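Local coordinates for protein quinone oxidoreductase (Thermus thermophilus, PDB 1IZ0) that binds NADPH and probably uses it to reduce quinones, as expected of a quinone oxidoreductase of the medium-chain dehydrogenase/reductase family, at residues H42-L46 / G47-T51; A141-Q144 / V145-M149; L262-G266 / R267-P271. All coordinates share one frame; numbering follows the deposited sequence.

Interaction 1: residues H42-L46 / G47-T51; sequences HLMRL and GAYLT
A48 N donates to L43 O at 2.8 Å, with an N-H...O angle of 160°, and G47 N makes a weak bond to M44 O. L43 O also accepts from L46 N, which reaches it from the opposite face of the carbonyl plane to A48 N. With G47 at positive phi (71°) as C-prime residue, this is a Schellman motif: it ends helix 39-46 and brings Y49 against L43 and M44.

Among the apolar contacts, L43 and Y49 cross at about a right angle, with CB of L43 3.9 Å from CB of Y49. Y49 CG lies anti to the backbone N (chi1 -168°), which sets the ring with CD2 beside L43 CD1. M44 lies on the same side of the ring plane, nearer CD1, its CG 3.9 Å from Y49 CB.

M44 is a selenomethionine and makes a Met-aromatic contact, its SE 5.1 Å from the centroid of the Y49 ring and oblique to it. The same SE lies 3.5 Å from T51 OG1. The Y49 hydroxyl is hydrogen-bonded to W243, whose ring also meets that of Y49, while L43 packs near F39, which binds NADPH in a complex of this protein.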
loop_
_atom_site.group_PDB
_atom_site.type_symbol
_atom_site.label_atom_id
_atom_site.label_comp_id
_atom_site.label_asym_id
_atom_site.label_seq_id
_atom_site.Cartn_x
_atom_site.Cartn_y
_atom_site.Cartn_z
ATOM N N HIS A 42 7.585 6.846 -6.539
ATOM C CA HIS A 42 8.561 7.911 -6.359
ATOM C C HIS A 42 9.981 7.356 -6.416
ATOM O O HIS A 42 10.856 7.956 -7.033
ATOM C CB HIS A 42 8.339 8.627 -5.027
ATOM C CG HIS A 42 9.458 9.548 -4.647
ATOM N ND1 HIS A 42 10.476 9.171 -3.794
ATOM C CD2 HIS A 42 9.729 10.823 -5.016
ATOM C CE1 HIS A 42 11.323 10.176 -3.653
ATOM N NE2 HIS A 42 10.894 11.189 -4.385
ATOM N N LEU A 43 10.204 6.205 -5.785
ATOM C CA LEU A 43 11.531 5.593 -5.779
ATOM C C LEU A 43 11.939 5.100 -7.160
ATOM O O LEU A 43 13.118 5.118 -7.514
ATOM C CB LEU A 43 11.581 4.423 -4.789
ATOM C CG LEU A 43 11.446 4.812 -3.316
ATOM C CD1 LEU A 43 11.542 3.570 -2.442
ATOM C CD2 LEU A 43 12.545 5.808 -2.951
HETATM N N MSE A 44 10.965 4.657 -7.941
HETATM C CA MSE A 44 11.250 4.158 -9.275
HETATM C C MSE A 44 11.692 5.264 -10.222
HETATM O O MSE A 44 12.420 5.007 -11.176
HETATM C CB MSE A 44 10.029 3.431 -9.838
HETATM C CG MSE A 44 10.217 1.930 -9.892
HETATM SE SE MSE A 44 8.559 0.978 -10.148
HETATM C CE MSE A 44 8.077 1.681 -11.895
ATOM N N ARG A 45 11.242 6.491 -9.965
ATOM C CA ARG A 45 11.630 7.631 -10.797
ATOM C C ARG A 45 13.082 7.988 -10.522
ATOM O O ARG A 45 13.746 8.621 -11.345
ATOM C CB ARG A 45 10.771 8.859 -10.483
ATOM C CG ARG A 45 9.387 8.813 -11.045
ATOM C CD ARG A 45 8.625 10.084 -10.706
ATOM N NE ARG A 45 9.261 11.289 -11.241
ATOM C CZ ARG A 45 8.639 12.458 -11.347
ATOM N NH1 ARG A 45 7.378 12.562 -10.956
ATOM N NH2 ARG A 45 9.270 13.521 -11.839
ATOM N N LEU A 46 13.566 7.594 -9.349
ATOM C CA LEU A 46 14.939 7.883 -8.954
ATOM C C LEU A 46 15.850 6.684 -9.169
ATOM O O LEU A 46 17.061 6.776 -8.975
ATOM C CB LEU A 46 14.990 8.293 -7.480
ATOM C CG LEU A 46 14.035 9.398 -7.027
ATOM C CD1 LEU A 46 14.306 9.717 -5.563
ATOM C CD2 LEU A 46 14.223 10.638 -7.884
ATOM N N GLY A 47 15.265 5.562 -9.576
ATOM C CA GLY A 47 16.046 4.361 -9.793
ATOM C C GLY A 47 16.510 3.798 -8.463
ATOM O O GLY A 47 17.536 3.116 -8.383
ATOM N N ALA A 48 15.741 4.077 -7.414
ATOM C CA ALA A 48 16.075 3.615 -6.070
ATOM C C ALA A 48 15.117 2.554 -5.532
ATOM O O ALA A 48 15.030 2.361 -4.322
ATOM C CB ALA A 48 16.111 4.802 -5.119
ATOM N N TYR A 49 14.404 1.862 -6.417
ATOM C CA TYR A 49 13.459 0.840 -5.975
ATOM C C TYR A 49 13.944 -0.586 -6.261
ATOM O O TYR A 49 14.846 -0.796 -7.073
ATOM C CB TYR A 49 12.099 1.067 -6.643
ATOM C CG TYR A 49 10.974 0.249 -6.047
ATOM C CD1 TYR A 49 10.174 -0.562 -6.853
ATOM C CD2 TYR A 49 10.709 0.280 -4.673
ATOM C CE1 TYR A 49 9.141 -1.326 -6.308
ATOM C CE2 TYR A 49 9.673 -0.485 -4.118
ATOM C CZ TYR A 49 8.898 -1.283 -4.944
ATOM O OH TYR A 49 7.882 -2.045 -4.413
ATOM N N LEU A 50 13.344 -1.563 -5.588
ATOM C CA LEU A 50 13.714 -2.961 -5.784
ATOM C C LEU A 50 13.670 -3.320 -7.268
ATOM O O LEU A 50 14.583 -3.973 -7.771
ATOM C CB LEU A 50 12.784 -3.882 -4.986
ATOM C CG LEU A 50 12.882 -3.804 -3.456
ATOM C CD1 LEU A 50 14.315 -4.082 -3.029
ATOM C CD2 LEU A 50 12.443 -2.436 -2.968
ATOM N N THR A 51 12.611 -2.904 -7.963
ATOM C CA THR A 51 12.501 -3.160 -9.401
ATOM C C THR A 51 13.109 -1.945 -10.094
ATOM O O THR A 51 12.825 -0.804 -9.728
ATOM C CB THR A 51 11.028 -3.290 -9.889
ATOM O OG1 THR A 51 10.348 -2.048 -9.690
ATOM C CG2 THR A 51 10.295 -4.381 -9.142
#

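Interaction 2: residues A141-Q144 / V145-M149; sequences AAVQ and VARAM
A141 O accepts from V145 N at 2.9 Å, and the three bonds that follow repeat the i to i+4 pattern of an alpha-helix: A146 N to A142 O, R147 N to V143 O and A148 N to Q144 O. M149 N still bonds to V145 O, although M149 itself has left the helix.

These are the final turns of helix 137-148, which crosses between strands 128-131 and 152-157 in a beta-alpha-beta unit of the Rossmann-type nucleotide-binding domain. A137, at the start of the helix, contacts NADPH in a complex of this protein. On the sheet side, A142 packs on V131, A146 on V129 and V153, and V143 on V153. A141 and V145 instead meet F111 of helix 108-120.

Among side chains, V145 CG2 sits 3.1 Å from A141 O, one turn back. Its position beside the backbone N, with CG1 anti to that N (chi1 177°), brings this methyl along the helix to the carbonyl. R147 does likewise with CG, 3.1 Å from V143 O, but bends at chi2 and chi3, and its NH2 bonds to L151 O just beyond the helix. V143 CG1 and R147 CG stand 4.4 Å apart. The alanine methyls also lie near carbonyls one turn back: A146 CB is 3.2 Å from A142 O, and A148 CB is 3.6 Å from Q144 O. Q144 is extended beyond CG; its OE1 accepts from the backbone N of R270 and NE2 donates weakly to T140 O, while the side chain also touches L169 and L269.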
loop_
_atom_site.group_PDB
_atom_site.type_symbol
_atom_site.label_atom_id
_atom_site.label_comp_id
_atom_site.label_asym_id
_atom_site.label_seq_id
_atom_site.Cartn_x
_atom_site.Cartn_y
_atom_site.Cartn_z
ATOM N N ALA A 141 -5.176 1.193 5.740
ATOM C CA ALA A 141 -5.538 -0.121 5.222
ATOM C C ALA A 141 -5.159 -1.179 6.252
ATOM O O ALA A 141 -5.918 -2.106 6.508
ATOM C CB ALA A 141 -4.800 -0.395 3.909
ATOM N N ALA A 142 -3.977 -1.033 6.845
ATOM C CA ALA A 142 -3.498 -1.998 7.833
ATOM C C ALA A 142 -4.412 -2.097 9.041
ATOM O O ALA A 142 -4.713 -3.197 9.513
ATOM C CB ALA A 142 -2.084 -1.640 8.278
ATOM N N VAL A 143 -4.852 -0.949 9.547
ATOM C CA VAL A 143 -5.729 -0.936 10.711
ATOM C C VAL A 143 -7.024 -1.682 10.415
ATOM O O VAL A 143 -7.471 -2.511 11.212
ATOM C CB VAL A 143 -6.062 0.509 11.156
ATOM C CG1 VAL A 143 -7.065 0.485 12.310
ATOM C CG2 VAL A 143 -4.784 1.222 11.595
ATOM N N GLN A 144 -7.623 -1.392 9.265
ATOM C CA GLN A 144 -8.872 -2.039 8.885
ATOM C C GLN A 144 -8.706 -3.541 8.688
ATOM O O GLN A 144 -9.541 -4.326 9.134
ATOM C CB GLN A 144 -9.420 -1.422 7.596
ATOM C CG GLN A 144 -9.853 0.031 7.735
ATOM C CD GLN A 144 -10.465 0.570 6.460
ATOM O OE1 GLN A 144 -11.535 0.137 6.047
ATOM N NE2 GLN A 144 -9.782 1.514 5.822
ATOM N N VAL A 145 -7.632 -3.941 8.009
ATOM C CA VAL A 145 -7.399 -5.357 7.761
ATOM C C VAL A 145 -7.114 -6.104 9.062
ATOM O O VAL A 145 -7.664 -7.181 9.298
ATOM C CB VAL A 145 -6.235 -5.556 6.779
ATOM C CG1 VAL A 145 -5.956 -7.040 6.594
ATOM C CG2 VAL A 145 -6.581 -4.909 5.445
ATOM N N ALA A 146 -6.268 -5.527 9.909
ATOM C CA ALA A 146 -5.941 -6.144 11.183
ATOM C C ALA A 146 -7.217 -6.320 11.994
ATOM O O ALA A 146 -7.415 -7.353 12.635
ATOM C CB ALA A 146 -4.948 -5.279 11.948
ATOM N N ARG A 147 -8.085 -5.313 11.968
ATOM C CA ARG A 147 -9.350 -5.384 12.705
ATOM C C ARG A 147 -10.209 -6.541 12.205
ATOM O O ARG A 147 -10.750 -7.309 13.002
ATOM C CB ARG A 147 -10.135 -4.079 12.555
ATOM C CG ARG A 147 -9.633 -2.937 13.417
ATOM C CD ARG A 147 -10.309 -2.959 14.777
ATOM N NE ARG A 147 -9.989 -4.164 15.537
ATOM C CZ ARG A 147 -10.713 -4.607 16.560
ATOM N NH1 ARG A 147 -11.800 -3.946 16.940
ATOM N NH2 ARG A 147 -10.350 -5.712 17.202
ATOM N N ALA A 148 -10.334 -6.655 10.884
ATOM C CA ALA A 148 -11.125 -7.720 10.272
ATOM C C ALA A 148 -10.546 -9.093 10.595
ATOM O O ALA A 148 -11.250 -10.103 10.535
ATOM C CB ALA A 148 -11.172 -7.534 8.767
HETATM N N MSE A 149 -9.257 -9.131 10.920
HETATM C CA MSE A 149 -8.604 -10.390 11.244
HETATM C C MSE A 149 -8.723 -10.644 12.736
HETATM O O MSE A 149 -8.217 -11.640 13.251
HETATM C CB MSE A 149 -7.137 -10.353 10.807
HETATM C CG MSE A 149 -6.961 -10.287 9.292
HETATM SE SE MSE A 149 -5.108 -10.255 8.711
HETATM C CE MSE A 149 -4.671 -12.106 9.112
#

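Interaction 3: residues L262-G266 / R267-P271; sequences LPRLG and RELRP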
loop_
_atom_site.group_PDB
_atom_site.type_symbol
_atom_site.label_atom_id
_atom_site.label_comp_id
_atom_site.label_asym_id
_atom_site.label_seq_id
_atom_site.Cartn_x
_atom_site.Cartn_y
_atom_site.Cartn_z
ATOM N N LEU A 262 -11.899 -9.191 -0.929
ATOM C CA LEU A 262 -13.007 -8.814 -1.807
ATOM C C LEU A 262 -14.404 -8.822 -1.189
ATOM O O LEU A 262 -15.157 -7.859 -1.341
ATOM C CB LEU A 262 -13.008 -9.683 -3.063
ATOM C CG LEU A 262 -11.834 -9.444 -4.007
ATOM C CD1 LEU A 262 -12.056 -10.238 -5.290
ATOM C CD2 LEU A 262 -11.715 -7.958 -4.308
ATOM N N PRO A 263 -14.780 -9.904 -0.494
ATOM C CA PRO A 263 -16.126 -9.880 0.091
ATOM C C PRO A 263 -16.290 -8.747 1.103
ATOM O O PRO A 263 -17.404 -8.419 1.502
ATOM C CB PRO A 263 -16.246 -11.257 0.755
ATOM C CG PRO A 263 -15.359 -12.129 -0.114
ATOM C CD PRO A 263 -14.155 -11.230 -0.341
ATOM N N ARG A 264 -15.180 -8.149 1.521
ATOM C CA ARG A 264 -15.241 -7.075 2.503
ATOM C C ARG A 264 -15.067 -5.674 1.913
ATOM O O ARG A 264 -15.312 -4.676 2.589
ATOM C CB ARG A 264 -14.178 -7.300 3.578
ATOM C CG ARG A 264 -14.361 -8.560 4.397
ATOM C CD ARG A 264 -13.232 -8.692 5.411
ATOM N NE ARG A 264 -13.540 -9.667 6.453
ATOM C CZ ARG A 264 -13.555 -10.983 6.270
ATOM N NH1 ARG A 264 -13.273 -11.507 5.077
ATOM N NH2 ARG A 264 -13.863 -11.776 7.287
ATOM N N LEU A 265 -14.644 -5.605 0.656
ATOM C CA LEU A 265 -14.411 -4.330 -0.009
ATOM C C LEU A 265 -15.707 -3.564 -0.206
ATOM O O LEU A 265 -16.642 -4.052 -0.847
ATOM C CB LEU A 265 -13.765 -4.557 -1.374
ATOM C CG LEU A 265 -12.664 -3.605 -1.856
ATOM C CD1 LEU A 265 -12.583 -3.708 -3.380
ATOM C CD2 LEU A 265 -12.939 -2.176 -1.433
ATOM N N GLY A 266 -15.744 -2.349 0.327
ATOM C CA GLY A 266 -16.928 -1.527 0.193
ATOM C C GLY A 266 -17.836 -1.702 1.387
ATOM O O GLY A 266 -18.846 -1.011 1.512
ATOM N N ARG A 267 -17.471 -2.629 2.267
ATOM C CA ARG A 267 -18.262 -2.902 3.459
ATOM C C ARG A 267 -17.411 -2.616 4.691
ATOM O O ARG A 267 -17.300 -1.462 5.101
ATOM C CB ARG A 267 -18.767 -4.353 3.426
ATOM C CG ARG A 267 -19.873 -4.571 2.376
ATOM C CD ARG A 267 -20.265 -6.046 2.198
ATOM N NE ARG A 267 -20.788 -6.631 3.432
ATOM C CZ ARG A 267 -21.935 -6.279 4.005
ATOM N NH1 ARG A 267 -22.699 -5.341 3.462
ATOM N NH2 ARG A 267 -22.315 -6.858 5.133
ATOM N N GLU A 268 -16.804 -3.625 5.300
ATOM C CA GLU A 268 -15.979 -3.297 6.452
ATOM C C GLU A 268 -14.623 -2.734 6.013
ATOM O O GLU A 268 -13.936 -2.079 6.790
ATOM C CB GLU A 268 -15.800 -4.498 7.397
ATOM C CG GLU A 268 -15.720 -5.851 6.748
ATOM C CD GLU A 268 -17.086 -6.444 6.467
ATOM O OE1 GLU A 268 -17.448 -6.547 5.275
ATOM O OE2 GLU A 268 -17.793 -6.806 7.440
ATOM N N LEU A 269 -14.240 -2.974 4.765
ATOM C CA LEU A 269 -12.973 -2.445 4.274
ATOM C C LEU A 269 -13.243 -1.281 3.329
ATOM O O LEU A 269 -13.754 -1.470 2.218
ATOM C CB LEU A 269 -12.167 -3.531 3.557
ATOM C CG LEU A 269 -11.784 -4.732 4.430
ATOM C CD1 LEU A 269 -10.899 -5.694 3.644
ATOM C CD2 LEU A 269 -11.054 -4.245 5.681
ATOM N N ARG A 270 -12.906 -0.075 3.779
ATOM C CA ARG A 270 -13.121 1.118 2.974
ATOM C C ARG A 270 -11.819 1.891 2.788
ATOM O O ARG A 270 -11.398 2.642 3.675
ATOM C CB ARG A 270 -14.168 2.031 3.639
ATOM C CG ARG A 270 -15.545 1.388 3.892
ATOM C CD ARG A 270 -16.211 0.947 2.589
ATOM N NE ARG A 270 -16.415 2.053 1.655
ATOM C CZ ARG A 270 -17.421 2.928 1.716
ATOM N NH1 ARG A 270 -18.340 2.834 2.674
ATOM N NH2 ARG A 270 -17.505 3.905 0.819
ATOM N N PRO A 271 -11.162 1.714 1.633
ATOM C CA PRO A 271 -9.902 2.402 1.329
ATOM C C PRO A 271 -10.056 3.907 1.553
ATOM O O PRO A 271 -11.060 4.498 1.144
ATOM C CB PRO A 271 -9.676 2.076 -0.144
ATOM C CG PRO A 271 -10.345 0.731 -0.298
ATOM C CD PRO A 271 -11.615 0.910 0.484
HETATM O O HOH W 1 -18.606 -8.526 4.214
HETATM O O HOH W 2 -18.668 0.690 4.518
#
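R264 and L269 cross obliquely, CB of the arginine lying 3.6 Å from CG of the leucine. With R264 CG anti to the carbonyl carbon (chi1 -63°), the chain extends to NE past E268, whose CG is 3.8 Å from R264 CG. Guanidinium and carboxylate planes are turned 65° apart, and the charged ends do not meet: R264 NH1 bonds to F260 O, and the guanidinium makes a cation-pi contact with the F260 ring. An alanine here is likely to leave the F260 carbonyl and ring without these partners and to uncover the flank of E268.

A water bridges E268 OE1, P263 O and R267 NE, lying in the guanidinium plane at its edge. A second water joins R270 NH1 to R267 O, while R270 CD rests 3.3 Å from G266 C and its NE forms a salt bridge with E103. L265 CD2 meets P271 CD at 3.9 Å.

R264 O accepts from R267 N and L269 N on opposite faces of its plane. The R267 N bond closes a type II beta turn from R264 to R267, with glycine third; the L269 N bond and one from G266 N to L269 O form the single beta bridge between L265 and L269.

Overall arrangement
Along the chain the three contacts come in series, none nesting in or crossing another, and each is made within one continuous stretch. Interaction 1 closes the turn after helix 39-46, in the GroES-like part of the fold. Interaction 2 lies within helix 137-148 of the nucleotide-binding sheet, and interaction 3 closes the turn between helix 251-261 and strand 273-278. Interactions 2 and 3 touch, their centres about 11 Å apart: they are joined through Q144 and R270, and A148 packs on R264, tying the helix to the turn. Interaction 1 lies on the opposite side of the chain's centre from the other two, its centre about 28 Å from that of interaction 2 and 30 Å from that of interaction 3.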